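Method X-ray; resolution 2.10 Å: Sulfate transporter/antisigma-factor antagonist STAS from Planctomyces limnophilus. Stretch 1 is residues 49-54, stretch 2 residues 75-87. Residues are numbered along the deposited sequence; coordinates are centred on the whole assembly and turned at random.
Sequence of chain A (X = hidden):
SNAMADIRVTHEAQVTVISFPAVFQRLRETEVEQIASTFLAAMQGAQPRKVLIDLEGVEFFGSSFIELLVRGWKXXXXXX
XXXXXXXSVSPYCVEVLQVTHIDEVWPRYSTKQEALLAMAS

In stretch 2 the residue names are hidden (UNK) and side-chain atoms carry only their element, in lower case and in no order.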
# COMPACT_ATOMS: atom_id res chain seq x y z
N ARG A 49 9.14 19.85 -12.97
CA ARG A 49 7.97 19.30 -13.62
C ARG A 49 6.74 19.85 -12.95
O ARG A 49 6.62 19.84 -11.72
CB ARG A 49 7.94 17.78 -13.47
CG ARG A 49 8.89 17.06 -14.39
CD ARG A 49 9.04 15.56 -14.04
NE ARG A 49 9.98 15.41 -12.96
CZ ARG A 49 10.37 14.25 -12.45
NH1 ARG A 49 9.90 13.10 -12.93
NH2 ARG A 49 11.25 14.26 -11.47
N LYS A 50 5.80 20.26 -13.79
CA LYS A 50 4.55 20.82 -13.34
C LYS A 50 3.44 20.02 -14.02
O LYS A 50 3.45 19.86 -15.26
CB LYS A 50 4.51 22.30 -13.73
CG LYS A 50 5.44 23.17 -12.89
CD LYS A 50 5.49 24.59 -13.35
CE LYS A 50 6.34 25.42 -12.40
NZ LYS A 50 6.35 26.88 -12.70
N VAL A 51 2.50 19.52 -13.22
CA VAL A 51 1.45 18.64 -13.65
C VAL A 51 0.10 19.15 -13.09
O VAL A 51 0.01 19.50 -11.92
CB VAL A 51 1.74 17.15 -13.19
CG1 VAL A 51 0.49 16.28 -13.36
CG2 VAL A 51 2.89 16.57 -13.98
N LEU A 52 -0.94 19.14 -13.92
CA LEU A 52 -2.24 19.58 -13.55
C LEU A 52 -3.19 18.49 -13.90
O LEU A 52 -3.23 18.07 -15.05
CB LEU A 52 -2.60 20.84 -14.37
CG LEU A 52 -4.01 21.43 -14.14
CD1 LEU A 52 -4.20 21.83 -12.63
CD2 LEU A 52 -4.24 22.64 -15.10
N ILE A 53 -4.01 18.05 -12.94
CA ILE A 53 -5.00 17.02 -13.21
C ILE A 53 -6.31 17.78 -13.36
O ILE A 53 -6.87 18.31 -12.38
CB ILE A 53 -5.13 16.03 -12.05
CG1 ILE A 53 -3.74 15.58 -11.59
CG2 ILE A 53 -6.04 14.84 -12.40
CD1 ILE A 53 -2.95 14.83 -12.63
N ASP A 54 -6.80 17.85 -14.58
CA ASP A 54 -8.01 18.58 -14.85
C ASP A 54 -9.20 17.62 -14.80
O ASP A 54 -9.45 16.85 -15.76
CB ASP A 54 -7.91 19.29 -16.18
CG ASP A 54 -9.19 20.06 -16.57
OD1 ASP A 54 -10.20 20.06 -15.83
OD2 ASP A 54 -9.16 20.70 -17.63
N UNK A 75 6.52 10.60 -8.30
CA UNK A 75 7.47 10.69 -9.39
C UNK A 75 7.95 12.11 -9.61
O UNK A 75 9.09 12.31 -10.01
n UNK A 75 5.28 5.97 -9.78
c UNK A 75 5.87 5.62 -10.90
n UNK A 75 6.23 6.53 -11.80
c UNK A 75 6.89 10.11 -10.70
c UNK A 75 7.05 8.59 -10.76
c UNK A 75 6.02 7.97 -11.63
n UNK A 75 6.06 4.35 -11.16
N UNK A 76 7.11 13.09 -9.36
CA UNK A 76 7.56 14.46 -9.59
C UNK A 76 7.93 15.26 -8.33
O UNK A 76 8.60 16.27 -8.43
c UNK A 76 4.63 16.63 -10.52
c UNK A 76 5.99 14.35 -11.68
c UNK A 76 5.44 15.75 -9.67
c UNK A 76 6.57 15.22 -10.46
N UNK A 77 7.56 14.77 -7.14
CA UNK A 77 7.67 15.57 -5.92
C UNK A 77 9.09 15.92 -5.49
O UNK A 77 9.26 16.88 -4.74
c UNK A 77 7.91 12.50 -1.91
c UNK A 77 6.96 13.19 -2.90
n UNK A 77 8.30 13.47 -0.82
c UNK A 77 7.72 13.77 -4.09
c UNK A 77 6.96 14.91 -4.74
N UNK A 78 10.13 15.21 -5.92
CA UNK A 78 11.44 15.67 -5.46
C UNK A 78 12.03 16.89 -6.20
O UNK A 78 13.07 17.42 -5.80
o UNK A 78 12.77 14.81 -2.29
o UNK A 78 10.74 13.91 -2.28
c UNK A 78 12.11 13.49 -4.21
c UNK A 78 11.85 14.12 -2.83
c UNK A 78 12.45 14.52 -5.33
N UNK A 79 11.37 17.37 -7.26
CA UNK A 79 11.81 18.59 -7.90
C UNK A 79 11.54 19.78 -6.97
O UNK A 79 10.42 19.94 -6.49
c UNK A 79 11.06 18.82 -9.22
o UNK A 79 12.02 16.75 -9.93
c UNK A 79 11.25 17.70 -10.20
o UNK A 79 10.61 17.78 -11.26
N UNK A 80 12.53 20.62 -6.73
CA UNK A 80 12.33 21.72 -5.78
C UNK A 80 11.17 22.67 -6.15
O UNK A 80 10.45 23.15 -5.26
c UNK A 80 13.61 22.55 -5.59
o UNK A 80 16.30 23.51 -3.90
c UNK A 80 14.54 21.98 -4.55
c UNK A 80 15.94 22.57 -4.65
n UNK A 80 16.74 22.05 -5.58
N UNK A 81 11.02 22.96 -7.44
CA UNK A 81 9.90 23.80 -7.84
C UNK A 81 8.85 23.02 -8.64
O UNK A 81 8.07 23.60 -9.35
c UNK A 81 12.24 26.76 -8.18
c UNK A 81 10.37 25.06 -8.57
n UNK A 81 12.37 28.07 -7.94
c UNK A 81 11.00 26.09 -7.60
o UNK A 81 13.06 26.11 -8.84
N UNK A 82 8.83 21.70 -8.47
CA UNK A 82 7.79 20.83 -9.03
C UNK A 82 6.42 21.23 -8.50
O UNK A 82 6.34 21.89 -7.47
N UNK A 83 5.35 20.88 -9.20
CA UNK A 83 4.01 21.21 -8.73
C UNK A 83 3.09 20.16 -9.26
O UNK A 83 3.12 19.86 -10.45
c UNK A 83 4.38 23.75 -8.80
c UNK A 83 3.48 22.60 -9.23
c UNK A 83 2.02 22.81 -8.80
N UNK A 84 2.26 19.63 -8.39
CA UNK A 84 1.25 18.65 -8.77
C UNK A 84 -0.06 19.25 -8.28
O UNK A 84 -0.27 19.36 -7.06
c UNK A 84 -0.57 15.96 -7.97
c UNK A 84 0.65 16.17 -8.54
c UNK A 84 1.08 15.29 -9.51
c UNK A 84 0.28 14.26 -9.95
c UNK A 84 -0.98 14.07 -9.37
c UNK A 84 1.53 17.31 -8.07
c UNK A 84 -1.40 14.92 -8.39
N UNK A 85 -0.90 19.67 -9.22
CA UNK A 85 -2.10 20.49 -8.94
C UNK A 85 -3.37 19.82 -9.50
O UNK A 85 -3.33 18.98 -10.42
c UNK A 85 -1.93 21.94 -9.53
N UNK A 86 -4.50 20.17 -8.93
CA UNK A 86 -5.79 19.76 -9.48
C UNK A 86 -6.59 20.99 -9.90
O UNK A 86 -6.32 22.11 -9.43
c UNK A 86 -6.95 17.28 -6.64
c UNK A 86 -5.35 16.82 -8.51
c UNK A 86 -5.90 17.89 -7.62
c UNK A 86 -6.56 19.01 -8.42
N UNK A 87 -7.55 20.78 -10.80
CA UNK A 87 -8.54 21.81 -11.10
C UNK A 87 -9.85 21.20 -11.54
O UNK A 87 -9.92 20.03 -11.84
s UNK A 87 -7.85 22.21 -13.84
c UNK A 87 -8.09 22.84 -12.15

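Position 75 carries three carbons, a nitrogen, then a carbon bearing two more nitrogens, a guanidinium: Arg75. Its side-chain end leads away from stretch 1, and its O lies over one face of the Arg49 guanidinium, 3.1 Å from Arg49 NH1, at an angle too poor for a hydrogen bond.

Position 76 has four carbons, forked at the first, with one arm two carbons long; they reach Val51 and the aliphatic part of Arg49. This branching defines Ile76. Its CA-to-CB bond points toward stretch 1; CD1 lies 3.9 Å from Val51 CG2, and CG2 lies 4.0 Å from Arg49 CD.

At 77, four carbons in a row end in nitrogen: Lys77, pointing away and without contact. Position 78 has three carbons, the third carrying two oxygens, hence Glu78. It too leaves stretch 1 untouched; its OE2 accepts a hydrogen bond from Lys77 NZ at 2.9 Å, part of a salt bridge.

Position 79 shows two carbons, the second carrying two oxygens. Those oxygens face the Arg49 guanidinium. A carboxylate one carbon shorter than that of Glu78 is Asp79. Arg49 NE donates to Asp79 OD2 and Arg49 NH2 to Asp79 OD1, both at 3.0 Å, forming a two-pronged salt bridge; OD2 also accepts from Arg49 N at 3.1 Å.

Positions 80 and 81 each have three carbons, the third bearing one oxygen and one nitrogen, the amide pattern of Gln80 and Gln81. Gln80 is poorly ordered and out of reach. The side chain of Gln81 leads away, while its O approaches Lys50 CE at 4.0 Å.

Position 82 has no side-chain atoms: Gly82. An ideal CB here would be crowded by Asp79 CB at 3.1 Å. The bare CA sits 3.1 Å from Arg49 O in a CA-H...O contact. Gly82 N donates to Asp79 O at 3.1 Å, within a type I turn from Asp79 to Gly82.

Position 83 has one carbon carrying two others, beside Lys50: a beta-branched Val83, with CB 4.2 Å from Lys50 CG. Position 84 is one carbon and a six-carbon ring with no oxygen, meeting Val51 and Ile53, so Phe84; CE2 is 4.0 Å from Val51 CG1 and CZ 3.9 Å from Ile53 CG1.

A lone carbon at 85 meets Leu52; this is Ala85, CB 3.8 Å from Leu52 CD1. At position 86, four carbons forked at the second pack against Ile53; this is Leu86, CD2 3.6 Å from Ile53 CB. Position 87 has carbon then sulfur, the sulfur against Leu52: Cys87, SG 3.8 Å from Leu52 CD2.

The contact works as two parallel strands, 20° between their directions, extending from a polar anchor at Asp79. Five backbone hydrogen bonds join them: Val83 N to Arg49 O (3.0 Å), Val51 N to Val83 O (2.9 Å), Ala85 N to Val51 O (2.9 Å), Ile53 N to Ala85 O (2.8 Å) and Cys87 N to Ile53 O (3.0 Å). Side chains alternate: Val51, Ile53, Phe84 and Leu86 pack on one face, Lys50, Leu52, Asp54, Val83, Ala85 and Cys87 on the other. Together the stretches bury 781 Å².

Stretch 2, residues 75-87: RIKEDQQGVFALC
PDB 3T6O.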